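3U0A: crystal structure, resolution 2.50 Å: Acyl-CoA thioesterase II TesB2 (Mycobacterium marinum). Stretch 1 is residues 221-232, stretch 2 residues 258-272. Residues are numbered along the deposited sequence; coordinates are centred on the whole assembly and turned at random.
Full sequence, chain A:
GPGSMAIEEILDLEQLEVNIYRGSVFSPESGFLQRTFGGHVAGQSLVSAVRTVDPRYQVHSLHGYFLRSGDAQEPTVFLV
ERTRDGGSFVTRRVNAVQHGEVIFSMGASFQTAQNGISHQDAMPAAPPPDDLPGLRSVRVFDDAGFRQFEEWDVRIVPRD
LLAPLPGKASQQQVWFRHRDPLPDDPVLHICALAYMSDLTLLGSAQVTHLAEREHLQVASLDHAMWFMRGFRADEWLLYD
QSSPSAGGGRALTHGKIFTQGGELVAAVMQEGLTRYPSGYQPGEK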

ATOM      1  N   LEU A 221       1.401   7.551   9.621  1.00 41.25           N
ATOM      2  CA  LEU A 221       0.400   6.550  10.016  1.00 41.28           C
ATOM      3  C   LEU A 221       0.751   5.129   9.510  1.00 41.08           C
ATOM      4  O   LEU A 221       0.580   4.125  10.206  1.00 41.09           O
ATOM      5  CB  LEU A 221      -0.964   6.985   9.482  1.00 41.46           C
ATOM      6  CG  LEU A 221      -1.452   8.352   9.945  1.00 41.77           C
ATOM      7  CD1 LEU A 221      -2.761   8.724   9.265  1.00 42.01           C
ATOM      8  CD2 LEU A 221      -1.638   8.356  11.458  1.00 41.95           C
ATOM      9  N   ASP A 222       1.240   5.063   8.285  1.00 40.98           N
ATOM     10  CA  ASP A 222       1.575   3.795   7.690  1.00 40.87           C
ATOM     11  C   ASP A 222       2.665   3.898   6.635  1.00 40.84           C
ATOM     12  O   ASP A 222       3.276   4.942   6.479  1.00 40.87           O
ATOM     13  CB  ASP A 222       0.304   3.110   7.149  1.00 40.89           C
ATOM     14  CG  ASP A 222      -0.185   3.664   5.814  1.00 40.96           C
ATOM     15  OD1 ASP A 222       0.557   4.331   5.068  1.00 41.00           O
ATOM     16  OD2 ASP A 222      -1.342   3.357   5.504  1.00 41.02           O
ATOM     17  N   HIS A 223       2.969   2.766   6.020  1.00 40.82           N
ATOM     18  CA  HIS A 223       3.631   2.719   4.748  1.00 40.89           C
ATOM     19  C   HIS A 223       3.409   1.350   4.129  1.00 40.93           C
ATOM     20  O   HIS A 223       3.149   0.357   4.823  1.00 40.89           O
ATOM     21  CB  HIS A 223       5.133   3.134   4.809  1.00 40.91           C
ATOM     22  CG  HIS A 223       6.051   2.165   5.553  1.00 40.91           C
ATOM     23  ND1 HIS A 223       7.278   2.503   5.909  1.00 40.94           N
ATOM     24  CD2 HIS A 223       5.875   0.849   5.975  1.00 40.95           C
ATOM     25  CE1 HIS A 223       7.873   1.450   6.527  1.00 41.03           C
ATOM     26  NE2 HIS A 223       7.006   0.457   6.571  1.00 41.04           N
ATOM     27  N   ALA A 224       3.476   1.336   2.802  1.00 41.07           N
ATOM     28  CA  ALA A 224       3.336   0.141   1.975  1.00 41.18           C
ATOM     29  C   ALA A 224       4.374   0.289   0.901  1.00 41.42           C
ATOM     30  O   ALA A 224       4.464   1.353   0.296  1.00 41.52           O
ATOM     31  CB  ALA A 224       1.934   0.065   1.350  1.00 41.21           C
ATOM     32  N   MET A 225       5.154  -0.766   0.664  1.00 41.58           N
ATOM     33  CA  MET A 225       6.265  -0.720  -0.319  1.00 41.89           C
ATOM     34  C   MET A 225       6.358  -1.984  -1.158  1.00 42.20           C
ATOM     35  O   MET A 225       5.959  -3.067  -0.720  1.00 42.15           O
ATOM     36  CB  MET A 225       7.597  -0.496   0.375  1.00 41.90           C
ATOM     37  CG  MET A 225       7.662   0.776   1.199  1.00 41.64           C
ATOM     38  SD  MET A 225       9.232   0.988   2.036  1.00 41.66           S
ATOM     39  CE  MET A 225       8.831   2.450   3.031  1.00 41.35           C
ATOM     40  N   TRP A 226       6.875  -1.826  -2.380  1.00 42.57           N
ATOM     41  CA  TRP A 226       7.028  -2.941  -3.298  1.00 42.97           C
ATOM     42  C   TRP A 226       8.358  -2.840  -3.928  1.00 43.40           C
ATOM     43  O   TRP A 226       8.665  -1.840  -4.543  1.00 43.54           O
ATOM     44  CB  TRP A 226       5.911  -2.932  -4.344  1.00 43.10           C
ATOM     45  CG  TRP A 226       4.514  -3.121  -3.750  1.00 42.71           C
ATOM     46  CD1 TRP A 226       3.816  -4.300  -3.580  1.00 42.66           C
ATOM     47  CD2 TRP A 226       3.619  -2.100  -3.255  1.00 42.39           C
ATOM     48  NE1 TRP A 226       2.595  -4.082  -3.022  1.00 42.31           N
ATOM     49  CE2 TRP A 226       2.424  -2.788  -2.783  1.00 42.16           C
ATOM     50  CE3 TRP A 226       3.681  -0.727  -3.149  1.00 42.32           C
ATOM     51  CZ2 TRP A 226       1.354  -2.108  -2.246  1.00 41.90           C
ATOM     52  CZ3 TRP A 226       2.586  -0.047  -2.592  1.00 42.07           C
ATOM     53  CH2 TRP A 226       1.451  -0.731  -2.163  1.00 41.88           C
ATOM     54  N   PHE A 227       9.171  -3.870  -3.768  1.00 43.66           N
ATOM     55  CA  PHE A 227      10.573  -3.834  -4.190  1.00 44.11           C
ATOM     56  C   PHE A 227      10.702  -4.672  -5.419  1.00 44.72           C
ATOM     57  O   PHE A 227      10.709  -5.884  -5.342  1.00 44.93           O
ATOM     58  CB  PHE A 227      11.475  -4.346  -3.069  1.00 44.07           C
ATOM     59  CG  PHE A 227      11.236  -3.656  -1.775  1.00 43.50           C
ATOM     60  CD1 PHE A 227      11.581  -2.328  -1.618  1.00 43.30           C
ATOM     61  CD2 PHE A 227      10.619  -4.301  -0.729  1.00 43.22           C
ATOM     62  CE1 PHE A 227      11.341  -1.668  -0.429  1.00 42.84           C
ATOM     63  CE2 PHE A 227      10.378  -3.641   0.459  1.00 42.78           C
ATOM     64  CZ  PHE A 227      10.744  -2.326   0.613  1.00 42.60           C
ATOM     65  N   MET A 228      10.769  -4.014  -6.566  1.00 45.07           N
ATOM     66  CA  MET A 228      10.623  -4.702  -7.858  1.00 45.69           C
ATOM     67  C   MET A 228      11.946  -5.169  -8.524  1.00 46.45           C
ATOM     68  O   MET A 228      12.004  -6.257  -9.053  1.00 46.94           O
ATOM     69  CB  MET A 228       9.858  -3.807  -8.841  1.00 45.79           C
ATOM     70  CG  MET A 228       8.361  -3.694  -8.617  1.00 45.32           C
ATOM     71  SD  MET A 228       7.735  -2.063  -8.094  1.00 44.78           S
ATOM     72  CE  MET A 228       8.651  -0.906  -9.093  1.00 45.33           C
ATOM     73  N   ARG A 229      12.988  -4.341  -8.538  1.00 46.61           N
ATOM     74  CA  ARG A 229      14.236  -4.683  -9.253  1.00 47.41           C
ATOM     75  C   ARG A 229      15.408  -4.273  -8.406  1.00 47.29           C
ATOM     76  O   ARG A 229      15.291  -3.401  -7.549  1.00 46.66           O
ATOM     77  CB  ARG A 229      14.325  -3.960 -10.603  1.00 47.98           C
ATOM     78  CG  ARG A 229      13.330  -4.457 -11.631  1.00 48.33           C
ATOM     79  CD  ARG A 229      13.165  -3.446 -12.753  1.00 48.74           C
ATOM     80  NE  ARG A 229      12.084  -3.816 -13.667  1.00 49.02           N
ATOM     81  CZ  ARG A 229      10.815  -3.389 -13.605  1.00 48.55           C
ATOM     82  NH1 ARG A 229      10.395  -2.526 -12.677  1.00 47.78           N
ATOM     83  NH2 ARG A 229       9.943  -3.845 -14.493  1.00 48.92           N
ATOM     84  N   GLY A 230      16.540  -4.898  -8.639  1.00 47.94           N
ATOM     85  CA  GLY A 230      17.748  -4.543  -7.914  1.00 47.93           C
ATOM     86  C   GLY A 230      18.269  -3.163  -8.271  1.00 47.93           C
ATOM     87  O   GLY A 230      18.128  -2.690  -9.412  1.00 48.34           O
ATOM     88  N   PHE A 231      18.870  -2.525  -7.282  1.00 47.50           N
ATOM     89  CA  PHE A 231      19.430  -1.185  -7.433  1.00 47.44           C
ATOM     90  C   PHE A 231      20.606  -1.043  -6.462  1.00 47.35           C
ATOM     91  O   PHE A 231      20.937  -1.981  -5.744  1.00 47.39           O
ATOM     92  CB  PHE A 231      18.345  -0.139  -7.103  1.00 46.70           C
ATOM     93  CG  PHE A 231      17.848  -0.222  -5.679  1.00 45.93           C
ATOM     94  CD1 PHE A 231      16.815  -1.078  -5.342  1.00 45.67           C
ATOM     95  CD2 PHE A 231      18.454   0.526  -4.683  1.00 45.54           C
ATOM     96  CE1 PHE A 231      16.374  -1.176  -4.037  1.00 45.05           C
ATOM     97  CE2 PHE A 231      18.030   0.434  -3.374  1.00 44.94           C
ATOM     98  CZ  PHE A 231      16.986  -0.419  -3.046  1.00 44.71           C
ATOM     99  N   ARG A 232      21.203   0.137  -6.421  1.00 47.24           N
ATOM    100  CA  ARG A 232      22.188   0.464  -5.416  1.00 47.03           C
ATOM    101  C   ARG A 232      21.933   1.835  -4.800  1.00 46.35           C
ATOM    102  O   ARG A 232      21.843   2.832  -5.516  1.00 46.42           O
ATOM    103  CB  ARG A 232      23.562   0.436  -6.056  1.00 47.81           C
ATOM    104  CG  ARG A 232      24.104  -0.968  -6.297  1.00 48.53           C
ATOM    105  CD  ARG A 232      25.623  -0.998  -6.444  1.00 49.22           C
ATOM    106  NE  ARG A 232      26.304  -0.575  -5.206  1.00 48.78           N
ATOM    107  CZ  ARG A 232      26.727  -1.384  -4.234  1.00 48.81           C
ATOM    108  NH1 ARG A 232      26.561  -2.697  -4.312  1.00 49.25           N
ATOM    109  NH2 ARG A 232      27.326  -0.860  -3.167  1.00 48.44           N
TER
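Stretch 2, residues 258-272: FTQGGELVAAVMQEG

What fills the apolar centre of the contact? Strand 264-272 runs antiparallel beside strand 222-227, with their axes 4.8 Å apart at closest approach and 174° between their N-to-C directions. On one face of the sheet Met225 CG meets Val268 CG2 at 3.8 Å, and Phe227 CD1 lies 4.3 Å from Ala266 CB. On the other, Trp226 CE3 rests 4.2 Å from Ala267 CB, and the edge of the indole also faces Met269 N, 4.1 Å from Trp226 CZ3.

What fixes this register? Two hydrogen-bonded pairs do. Ala224 N reaches Met269 O at 2.9 Å and Met269 N returns to Ala224 O at 3.0 Å; Trp226 N to Ala267 O (3.0 Å) and Ala267 N to Trp226 O (3.2 Å) repeat the pattern.

How does the pairing finish beyond Phe227? Met228 N donates to Val265 O at 2.9 Å, while Met228 CE packs 3.3 Å from Leu264 CG. Arg229 then extends its side chain so that Arg229 NH1 donates to Leu264 O at 2.7 Å.

What forms the polar edge at the other end? Leu221 N donates to Glu271 O at 3.1 Å, and Asp222 OD1 accepts from Glu271 N at 2.9 Å. Between the two acidic side chains a water donates to Asp222 OD2 (2.7 Å) and to Glu271 OE1 (2.6 Å), bridging like charges.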

ATOM      1  N   PHE A 258      13.419   5.417  -9.303  1.00 40.38           N
ATOM      2  CA  PHE A 258      14.150   4.963 -10.468  1.00 40.97           C
ATOM      3  C   PHE A 258      15.650   5.119 -10.244  1.00 41.98           C
ATOM      4  O   PHE A 258      16.088   5.993  -9.493  1.00 42.40           O
ATOM      5  CB  PHE A 258      13.802   5.772 -11.672  1.00 41.10           C
ATOM      6  CG  PHE A 258      12.390   5.718 -12.048  1.00 40.55           C
ATOM      7  CD1 PHE A 258      11.982   4.897 -13.068  1.00 40.75           C
ATOM      8  CD2 PHE A 258      11.472   6.549 -11.454  1.00 40.12           C
ATOM      9  CE1 PHE A 258      10.659   4.866 -13.467  1.00 40.65           C
ATOM     10  CE2 PHE A 258      10.153   6.531 -11.843  1.00 39.91           C
ATOM     11  CZ  PHE A 258       9.736   5.685 -12.847  1.00 40.24           C
ATOM     12  N   THR A 259      16.419   4.268 -10.907  1.00 42.60           N
ATOM     13  CA  THR A 259      17.858   4.475 -11.018  1.00 43.87           C
ATOM     14  C   THR A 259      18.077   5.562 -12.064  1.00 44.32           C
ATOM     15  O   THR A 259      17.127   5.941 -12.785  1.00 43.70           O
ATOM     16  CB  THR A 259      18.598   3.199 -11.481  1.00 44.58           C
ATOM     17  OG1 THR A 259      18.290   2.932 -12.852  1.00 44.43           O
ATOM     18  CG2 THR A 259      18.185   1.994 -10.627  1.00 44.37           C
ATOM     19  N   GLN A 260      19.309   6.033 -12.178  1.00 45.70           N
ATOM     20  CA  GLN A 260      19.605   7.053 -13.152  1.00 46.55           C
ATOM     21  C   GLN A 260      19.483   6.520 -14.597  1.00 46.49           C
ATOM     22  O   GLN A 260      19.099   7.250 -15.503  1.00 46.74           O
ATOM     23  CB  GLN A 260      20.980   7.616 -12.905  1.00 48.40           C
ATOM     24  CG  GLN A 260      21.062   9.094 -13.226  1.00 49.50           C
ATOM     25  CD  GLN A 260      22.445   9.660 -12.959  1.00 51.79           C
ATOM     26  OE1 GLN A 260      23.365   8.920 -12.577  1.00 52.53           O
ATOM     27  NE2 GLN A 260      22.602  10.966 -13.159  1.00 53.24           N
ATOM     28  N   GLY A 261      19.768   5.243 -14.810  1.00 46.39           N
ATOM     29  CA  GLY A 261      19.548   4.628 -16.119  1.00 46.41           C
ATOM     30  C   GLY A 261      18.079   4.331 -16.427  1.00 45.26           C
ATOM     31  O   GLY A 261      17.763   3.751 -17.474  1.00 45.43           O
ATOM     32  N   GLY A 262      17.176   4.697 -15.517  1.00 44.30           N
ATOM     33  CA  GLY A 262      15.743   4.712 -15.828  1.00 43.54           C
ATOM     34  C   GLY A 262      14.991   3.470 -15.431  1.00 42.93           C
ATOM     35  O   GLY A 262      13.858   3.315 -15.812  1.00 42.67           O
ATOM     36  N   GLU A 263      15.619   2.588 -14.662  1.00 43.02           N
ATOM     37  CA  GLU A 263      14.959   1.404 -14.178  1.00 42.81           C
ATOM     38  C   GLU A 263      14.074   1.733 -12.987  1.00 41.95           C
ATOM     39  O   GLU A 263      14.545   2.308 -12.012  1.00 41.77           O
ATOM     40  CB  GLU A 263      15.970   0.356 -13.727  1.00 43.59           C
ATOM     41  CG  GLU A 263      16.901  -0.177 -14.802  1.00 44.62           C
ATOM     42  CD  GLU A 263      16.226  -1.157 -15.785  1.00 45.06           C
ATOM     43  OE1 GLU A 263      15.607  -2.163 -15.334  1.00 45.30           O
ATOM     44  OE2 GLU A 263      16.350  -0.931 -17.033  1.00 45.47           O
ATOM     45  N   LEU A 264      12.805   1.330 -13.061  1.00 41.66           N
ATOM     46  CA  LEU A 264      11.868   1.459 -11.949  1.00 41.01           C
ATOM     47  C   LEU A 264      12.143   0.311 -10.979  1.00 41.42           C
ATOM     48  O   LEU A 264      12.029  -0.846 -11.354  1.00 42.20           O
ATOM     49  CB  LEU A 264      10.413   1.417 -12.473  1.00 40.97           C
ATOM     50  CG  LEU A 264       9.289   1.294 -11.461  1.00 40.60           C
ATOM     51  CD1 LEU A 264       9.287   2.456 -10.485  1.00 39.75           C
ATOM     52  CD2 LEU A 264       7.991   1.245 -12.218  1.00 41.03           C
ATOM     53  N   VAL A 265      12.502   0.653  -9.744  1.00 41.16           N
ATOM     54  CA  VAL A 265      13.022  -0.316  -8.793  1.00 41.91           C
ATOM     55  C   VAL A 265      12.186  -0.467  -7.547  1.00 41.69           C
ATOM     56  O   VAL A 265      12.272  -1.516  -6.923  1.00 42.60           O
ATOM     57  CB  VAL A 265      14.477   0.031  -8.395  1.00 42.46           C
ATOM     58  CG1 VAL A 265      15.351   0.097  -9.641  1.00 42.91           C
ATOM     59  CG2 VAL A 265      14.555   1.351  -7.651  1.00 41.89           C
ATOM     60  N   ALA A 266      11.391   0.564  -7.187  1.00 40.70           N
ATOM     61  CA  ALA A 266      10.433   0.502  -6.055  1.00 40.47           C
ATOM     62  C   ALA A 266       9.253   1.492  -6.155  1.00 39.53           C
ATOM     63  O   ALA A 266       9.359   2.553  -6.782  1.00 39.04           O
ATOM     64  CB  ALA A 266      11.151   0.648  -4.710  1.00 40.81           C
ATOM     65  N   ALA A 267       8.112   1.091  -5.580  1.00 39.58           N
ATOM     66  CA  ALA A 267       6.905   1.902  -5.472  1.00 38.98           C
ATOM     67  C   ALA A 267       6.558   2.010  -4.014  1.00 38.88           C
ATOM     68  O   ALA A 267       6.808   1.081  -3.254  1.00 39.58           O
ATOM     69  CB  ALA A 267       5.749   1.286  -6.232  1.00 39.51           C
ATOM     70  N   VAL A 268       6.032   3.155  -3.601  1.00 38.23           N
ATOM     71  CA  VAL A 268       5.659   3.352  -2.204  1.00 38.19           C
ATOM     72  C   VAL A 268       4.367   4.137  -2.121  1.00 37.80           C
ATOM     73  O   VAL A 268       4.165   5.074  -2.884  1.00 37.46           O
ATOM     74  CB  VAL A 268       6.717   4.157  -1.403  1.00 38.08           C
ATOM     75  CG1 VAL A 268       6.256   4.365   0.027  1.00 38.20           C
ATOM     76  CG2 VAL A 268       8.092   3.489  -1.426  1.00 38.74           C
ATOM     77  N   MET A 269       3.503   3.749  -1.188  1.00 38.10           N
ATOM     78  CA  MET A 269       2.384   4.579  -0.745  1.00 37.86           C
ATOM     79  C   MET A 269       2.461   4.737   0.760  1.00 37.92           C
ATOM     80  O   MET A 269       2.773   3.782   1.446  1.00 38.52           O
ATOM     81  CB  MET A 269       1.092   3.908  -1.091  1.00 38.52           C
ATOM     82  CG  MET A 269       0.767   4.020  -2.556  1.00 38.69           C
ATOM     83  SD  MET A 269      -0.246   5.481  -2.700  1.00 38.50           S
ATOM     84  CE  MET A 269      -1.861   4.754  -2.918  1.00 39.80           C
ATOM     85  N   GLN A 270       2.159   5.939   1.253  1.00 37.54           N
ATOM     86  CA  GLN A 270       2.201   6.252   2.666  1.00 37.71           C
ATOM     87  C   GLN A 270       1.193   7.321   2.999  1.00 37.54           C
ATOM     88  O   GLN A 270       1.075   8.337   2.305  1.00 37.28           O
ATOM     89  CB  GLN A 270       3.596   6.720   3.041  1.00 37.77           C
ATOM     90  CG  GLN A 270       3.813   7.189   4.468  1.00 38.23           C
ATOM     91  CD  GLN A 270       5.298   7.204   4.834  1.00 38.86           C
ATOM     92  OE1 GLN A 270       6.123   7.631   4.026  1.00 38.78           O
ATOM     93  NE2 GLN A 270       5.648   6.723   6.025  1.00 39.76           N
ATOM     94  N   GLU A 271       0.446   7.062   4.065  1.00 37.91           N
ATOM     95  CA  GLU A 271      -0.485   8.030   4.603  1.00 37.93           C
ATOM     96  C   GLU A 271       0.129   8.646   5.891  1.00 38.14           C
ATOM     97  O   GLU A 271       0.822   7.961   6.641  1.00 38.54           O
ATOM     98  CB  GLU A 271      -1.828   7.359   4.871  1.00 38.47           C
ATOM     99  CG  GLU A 271      -2.915   8.337   5.267  1.00 38.63           C
ATOM    100  CD  GLU A 271      -4.299   7.702   5.335  1.00 39.42           C
ATOM    101  OE1 GLU A 271      -4.455   6.602   5.972  1.00 40.07           O
ATOM    102  OE2 GLU A 271      -5.228   8.328   4.749  1.00 39.70           O
ATOM    103  N   GLY A 272      -0.124   9.924   6.133  1.00 38.15           N
ATOM    104  CA  GLY A 272       0.330  10.597   7.332  1.00 38.64           C
ATOM    105  C   GLY A 272      -0.768  11.399   8.008  1.00 38.94           C
ATOM    106  O   GLY A 272      -1.801  11.712   7.410  1.00 38.81           O
TER
HETATM  107  O   HOH W   1      -3.331   4.526   6.955  1.00  2.00           O